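Local coordinates for protein 4-dehydrase (Streptomyces venezuelae, PDB 2PO3) that probably transfers an amino group to a TDP-linked sugar with the help of pyridoxal phosphate, in the biosynthesis of desosamine, at residues Y298-R312 / R353-T365. Residues are numbered along the deposited sequence; the frame is centred on the assembly and turned at random.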
loop_
_atom_site.group_PDB
_atom_site.type_symbol
_atom_site.label_atom_id
_atom_site.label_comp_id
_atom_site.label_asym_id
_atom_site.label_seq_id
_atom_site.Cartn_x
_atom_site.Cartn_y
_atom_site.Cartn_z
ATOM N N TYR A 298 -6.416 22.572 -7.062
ATOM C CA TYR A 298 -6.406 22.455 -8.510
ATOM C C TYR A 298 -6.756 23.738 -9.253
ATOM O O TYR A 298 -7.880 24.185 -9.134
ATOM C CB TYR A 298 -7.497 21.430 -8.920
ATOM C CG TYR A 298 -7.042 20.012 -8.704
ATOM C CD1 TYR A 298 -7.662 19.160 -7.787
ATOM C CD2 TYR A 298 -5.943 19.531 -9.413
ATOM C CE1 TYR A 298 -7.211 17.851 -7.597
ATOM C CE2 TYR A 298 -5.477 18.228 -9.228
ATOM C CZ TYR A 298 -6.111 17.380 -8.320
ATOM O OH TYR A 298 -5.617 16.112 -8.144
ATOM N N VAL A 299 -5.833 24.306 -10.039
ATOM C CA VAL A 299 -6.166 25.488 -10.806
ATOM C C VAL A 299 -6.437 24.988 -12.211
ATOM O O VAL A 299 -5.519 24.521 -12.876
ATOM C CB VAL A 299 -5.027 26.487 -10.814
ATOM C CG1 VAL A 299 -5.373 27.626 -11.751
ATOM C CG2 VAL A 299 -4.818 27.023 -9.400
ATOM N N ILE A 300 -7.682 25.036 -12.659
ATOM C CA ILE A 300 -7.979 24.518 -13.983
ATOM C C ILE A 300 -8.536 25.549 -14.947
ATOM O O ILE A 300 -9.349 26.390 -14.570
ATOM C CB ILE A 300 -8.965 23.335 -13.891
ATOM C CG1 ILE A 300 -8.225 22.001 -13.989
ATOM C CG2 ILE A 300 -9.874 23.346 -15.115
ATOM C CD1 ILE A 300 -8.054 21.253 -12.696
ATOM N N VAL A 301 -8.089 25.482 -16.197
ATOM C CA VAL A 301 -8.580 26.370 -17.247
ATOM C C VAL A 301 -9.037 25.489 -18.392
ATOM O O VAL A 301 -8.548 24.371 -18.565
ATOM C CB VAL A 301 -7.580 27.357 -17.845
ATOM C CG1 VAL A 301 -6.967 28.192 -16.747
ATOM C CG2 VAL A 301 -6.463 26.581 -18.523
ATOM N N GLU A 302 -9.976 26.004 -19.170
ATOM C CA GLU A 302 -10.423 25.272 -20.300
ATOM C C GLU A 302 -9.948 26.103 -21.452
ATOM O O GLU A 302 -10.131 27.315 -21.450
ATOM C CB GLU A 302 -11.933 25.233 -20.372
ATOM C CG GLU A 302 -12.448 24.288 -19.298
ATOM C CD GLU A 302 -13.944 24.237 -19.311
ATOM O OE1 GLU A 302 -14.650 24.528 -18.357
ATOM O OE2 GLU A 302 -14.394 23.858 -20.468
ATOM N N ILE A 303 -9.339 25.419 -22.405
ATOM C CA ILE A 303 -8.828 25.987 -23.633
ATOM C C ILE A 303 -9.812 25.632 -24.787
ATOM O O ILE A 303 -9.968 24.445 -25.112
ATOM C CB ILE A 303 -7.461 25.388 -23.977
ATOM C CG1 ILE A 303 -6.447 25.750 -22.899
ATOM C CG2 ILE A 303 -6.995 25.928 -25.346
ATOM C CD1 ILE A 303 -6.663 27.189 -22.495
ATOM N N ASP A 304 -10.472 26.619 -25.400
ATOM C CA ASP A 304 -11.402 26.382 -26.520
ATOM C C ASP A 304 -10.642 26.467 -27.846
ATOM O O ASP A 304 -10.368 27.559 -28.332
ATOM C CB ASP A 304 -12.518 27.437 -26.579
ATOM C CG ASP A 304 -13.703 27.032 -27.425
ATOM O OD1 ASP A 304 -14.837 27.275 -27.073
ATOM O OD2 ASP A 304 -13.407 26.354 -28.522
ATOM N N GLU A 305 -10.272 25.337 -28.445
ATOM C CA GLU A 305 -9.526 25.386 -29.689
ATOM C C GLU A 305 -10.140 26.207 -30.831
ATOM O O GLU A 305 -9.428 26.768 -31.647
ATOM C CB GLU A 305 -9.050 24.011 -30.141
ATOM C CG GLU A 305 -8.453 24.005 -31.558
ATOM C CD GLU A 305 -8.136 22.589 -31.961
ATOM O OE1 GLU A 305 -8.953 21.674 -31.993
ATOM O OE2 GLU A 305 -6.862 22.422 -32.173
ATOM N N ALA A 306 -11.457 26.287 -30.899
ATOM C CA ALA A 306 -12.043 27.066 -31.966
ATOM C C ALA A 306 -11.742 28.559 -31.856
ATOM O O ALA A 306 -11.362 29.219 -32.825
ATOM C CB ALA A 306 -13.537 26.819 -31.978
ATOM N N THR A 307 -11.949 29.079 -30.651
ATOM C CA THR A 307 -11.752 30.465 -30.312
ATOM C C THR A 307 -10.279 30.830 -30.404
ATOM O O THR A 307 -9.901 31.805 -31.026
ATOM C CB THR A 307 -12.292 30.700 -28.868
ATOM O OG1 THR A 307 -13.659 30.412 -28.745
ATOM C CG2 THR A 307 -12.025 32.104 -28.358
ATOM N N THR A 308 -9.418 30.032 -29.778
ATOM C CA THR A 308 -7.992 30.295 -29.770
ATOM C C THR A 308 -7.213 29.846 -30.998
ATOM O O THR A 308 -6.177 30.416 -31.289
ATOM C CB THR A 308 -7.348 29.595 -28.562
ATOM O OG1 THR A 308 -7.358 28.197 -28.769
ATOM C CG2 THR A 308 -8.112 29.895 -27.285
ATOM N N GLY A 309 -7.662 28.801 -31.691
ATOM C CA GLY A 309 -6.896 28.357 -32.832
ATOM C C GLY A 309 -5.702 27.515 -32.405
ATOM O O GLY A 309 -4.812 27.221 -33.183
ATOM N N ILE A 310 -5.677 27.114 -31.138
ATOM C CA ILE A 310 -4.602 26.282 -30.597
ATOM C C ILE A 310 -5.182 25.274 -29.609
ATOM O O ILE A 310 -5.919 25.656 -28.700
ATOM C CB ILE A 310 -3.418 27.030 -29.973
ATOM C CG1 ILE A 310 -2.385 26.053 -29.450
ATOM C CG2 ILE A 310 -3.808 27.925 -28.801
ATOM C CD1 ILE A 310 -1.042 26.716 -29.142
ATOM N N HIS A 311 -4.868 23.994 -29.802
ATOM C CA HIS A 311 -5.332 22.905 -28.941
ATOM C C HIS A 311 -4.608 22.912 -27.601
ATOM O O HIS A 311 -3.422 23.239 -27.574
ATOM C CB HIS A 311 -5.003 21.516 -29.550
ATOM C CG HIS A 311 -5.759 20.362 -28.912
ATOM N ND1 HIS A 311 -5.377 19.780 -27.684
ATOM C CD2 HIS A 311 -6.884 19.696 -29.336
ATOM C CE1 HIS A 311 -6.253 18.809 -27.400
ATOM N NE2 HIS A 311 -7.168 18.735 -28.373
ATOM N N ARG A 312 -5.330 22.516 -26.522
ATOM C CA ARG A 312 -4.820 22.393 -25.143
ATOM C C ARG A 312 -3.457 21.672 -25.078
ATOM O O ARG A 312 -2.510 22.047 -24.376
ATOM C CB ARG A 312 -5.855 21.580 -24.360
ATOM C CG ARG A 312 -5.606 21.463 -22.853
ATOM C CD ARG A 312 -4.682 20.293 -22.514
ATOM N NE ARG A 312 -4.994 19.021 -23.195
ATOM C CZ ARG A 312 -6.033 18.227 -22.912
ATOM N NH1 ARG A 312 -6.909 18.541 -21.966
ATOM N NH2 ARG A 312 -6.207 17.084 -23.592
ATOM N N ARG A 353 -15.748 16.067 -24.351
ATOM C CA ARG A 353 -15.498 17.443 -24.678
ATOM C C ARG A 353 -14.687 18.169 -23.615
ATOM O O ARG A 353 -13.816 18.998 -23.907
ATOM C CB ARG A 353 -16.840 18.109 -24.967
ATOM C CG ARG A 353 -16.785 19.555 -25.387
ATOM C CD ARG A 353 -18.177 20.186 -25.277
ATOM N NE ARG A 353 -18.183 21.657 -25.241
ATOM C CZ ARG A 353 -17.869 22.381 -24.171
ATOM N NH1 ARG A 353 -17.501 21.819 -23.009
ATOM N NH2 ARG A 353 -17.923 23.707 -24.274
ATOM N N LEU A 354 -14.971 17.872 -22.364
ATOM C CA LEU A 354 -14.253 18.533 -21.278
ATOM C C LEU A 354 -12.835 18.025 -21.220
ATOM O O LEU A 354 -11.863 18.762 -21.052
ATOM C CB LEU A 354 -14.960 18.202 -19.945
ATOM C CG LEU A 354 -14.445 18.884 -18.665
ATOM C CD1 LEU A 354 -14.373 20.392 -18.872
ATOM C CD2 LEU A 354 -15.431 18.619 -17.543
ATOM N N ALA A 355 -12.715 16.725 -21.371
ATOM C CA ALA A 355 -11.394 16.124 -21.310
ATOM C C ALA A 355 -10.451 16.727 -22.267
ATOM O O ALA A 355 -9.246 16.755 -22.019
ATOM C CB ALA A 355 -11.386 14.649 -21.568
ATOM N N ALA A 356 -10.979 17.205 -23.369
ATOM C CA ALA A 356 -10.083 17.810 -24.353
ATOM C C ALA A 356 -9.728 19.249 -24.097
ATOM O O ALA A 356 -8.806 19.755 -24.743
ATOM C CB ALA A 356 -10.664 17.786 -25.754
ATOM N N ARG A 357 -10.463 19.921 -23.204
ATOM C CA ARG A 357 -10.178 21.346 -22.938
ATOM C C ARG A 357 -9.350 21.706 -21.697
ATOM O O ARG A 357 -8.699 22.757 -21.653
ATOM C CB ARG A 357 -11.499 22.105 -22.857
ATOM C CG ARG A 357 -12.428 21.656 -23.974
ATOM C CD ARG A 357 -13.890 21.902 -23.679
ATOM N NE ARG A 357 -14.132 23.188 -23.041
ATOM C CZ ARG A 357 -14.317 24.338 -23.707
ATOM N NH1 ARG A 357 -14.306 24.393 -25.031
ATOM N NH2 ARG A 357 -14.545 25.480 -23.046
ATOM N N VAL A 358 -9.402 20.832 -20.685
ATOM C CA VAL A 358 -8.745 21.009 -19.390
ATOM C C VAL A 358 -7.233 21.030 -19.283
ATOM O O VAL A 358 -6.521 20.199 -19.864
ATOM C CB VAL A 358 -9.417 20.172 -18.293
ATOM C CG1 VAL A 358 -10.920 20.471 -18.297
ATOM C CG2 VAL A 358 -9.180 18.662 -18.462
ATOM N N LEU A 359 -6.756 21.999 -18.491
ATOM C CA LEU A 359 -5.329 22.146 -18.252
ATOM C C LEU A 359 -5.127 22.572 -16.814
ATOM O O LEU A 359 -5.720 23.569 -16.365
ATOM C CB LEU A 359 -4.653 23.171 -19.193
ATOM C CG LEU A 359 -3.151 23.098 -18.984
ATOM C CD1 LEU A 359 -2.620 21.752 -19.418
ATOM C CD2 LEU A 359 -2.451 24.144 -19.807
ATOM N N SER A 360 -4.304 21.822 -16.083
ATOM C CA SER A 360 -4.047 22.156 -14.676
ATOM C C SER A 360 -2.773 22.998 -14.537
ATOM O O SER A 360 -1.716 22.632 -15.028
ATOM C CB SER A 360 -3.963 20.874 -13.831
ATOM O OG SER A 360 -4.526 21.092 -12.551
ATOM N N LEU A 361 -2.829 24.135 -13.867
ATOM C CA LEU A 361 -1.647 24.996 -13.699
ATOM C C LEU A 361 -1.003 24.927 -12.303
ATOM O O LEU A 361 -1.680 24.667 -11.317
ATOM C CB LEU A 361 -2.146 26.436 -13.940
ATOM C CG LEU A 361 -2.928 26.566 -15.253
ATOM C CD1 LEU A 361 -3.495 27.963 -15.384
ATOM C CD2 LEU A 361 -1.985 26.323 -16.428
ATOM N N PRO A 362 0.287 25.178 -12.174
ATOM C CA PRO A 362 0.980 25.135 -10.872
ATOM C C PRO A 362 0.393 26.035 -9.782
ATOM O O PRO A 362 0.067 27.206 -10.006
ATOM C CB PRO A 362 2.399 25.581 -11.151
ATOM C CG PRO A 362 2.538 25.412 -12.648
ATOM C CD PRO A 362 1.178 25.755 -13.188
ATOM N N THR A 363 0.246 25.469 -8.587
ATOM C CA THR A 363 -0.300 26.162 -7.414
ATOM C C THR A 363 0.361 25.714 -6.102
ATOM O O THR A 363 1.459 25.141 -6.112
ATOM C CB THR A 363 -1.851 26.370 -7.363
ATOM O OG1 THR A 363 -2.263 27.369 -6.427
ATOM C CG2 THR A 363 -2.649 25.066 -7.196
ATOM N N GLY A 364 -0.302 25.995 -4.985
ATOM C CA GLY A 364 0.210 25.649 -3.672
ATOM C C GLY A 364 1.176 26.723 -3.173
ATOM O O GLY A 364 1.399 27.746 -3.817
ATOM N N THR A 365 1.772 26.451 -2.001
ATOM C CA THR A 365 2.709 27.341 -1.358
ATOM C C THR A 365 3.977 27.575 -2.119
ATOM O O THR A 365 4.724 28.508 -1.825
ATOM C CB THR A 365 2.908 27.002 0.108
ATOM O OG1 THR A 365 3.566 25.740 0.219
ATOM C CG2 THR A 365 1.500 27.008 0.711
HETATM O O HOH W 1 -3.611 22.813 -10.505
HETATM O O HOH W 2 -17.021 22.597 -20.745
HETATM O O HOH W 3 -8.417 21.907 -26.836
#
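R312 lays its side chain against the backbone carbonyls of 355-358. Its CB lies 3.5 Å from A356 O; CG and CD both run past V358 O, and CD also meets L359 CD1. Bends at chi2 (-86°) and chi3 (-46°) set one face of the guanidinium against A356 O. NE bonds to a residue just beyond the segment, NH1 donates to V358 O at 2.7 Å, on a carbonyl lone pair, and to A355 O at 2.9 Å, and NH2 bonds weakly to A355 O and S331 OG. Arginine suits the place, being long and rich in N-H groups; with the side chain cut back to an alanine, A355 O and V358 O would probably lose the donor they share. Beyond the turn, strands 299-303 and 358-361 run antiparallel: V301 and L359 exchange backbone bonds, while V301 CG1 meets L361 CD1 at 3.7 Å. On the other face E302, extended beyond CG, offers its carboxylate to a cationic partner, OE2 to R357 NE at 2.7 Å, the planes 82° apart; R357 NH1 also forms a longer salt bridge with D304 OD1. Strand 283-285 completes this small antiparallel sheet, characteristic of the C-terminal domain of fold-type I PLP enzymes, and Y298, leading into strand 299-303, touches the bound PLP-sugar aldimine.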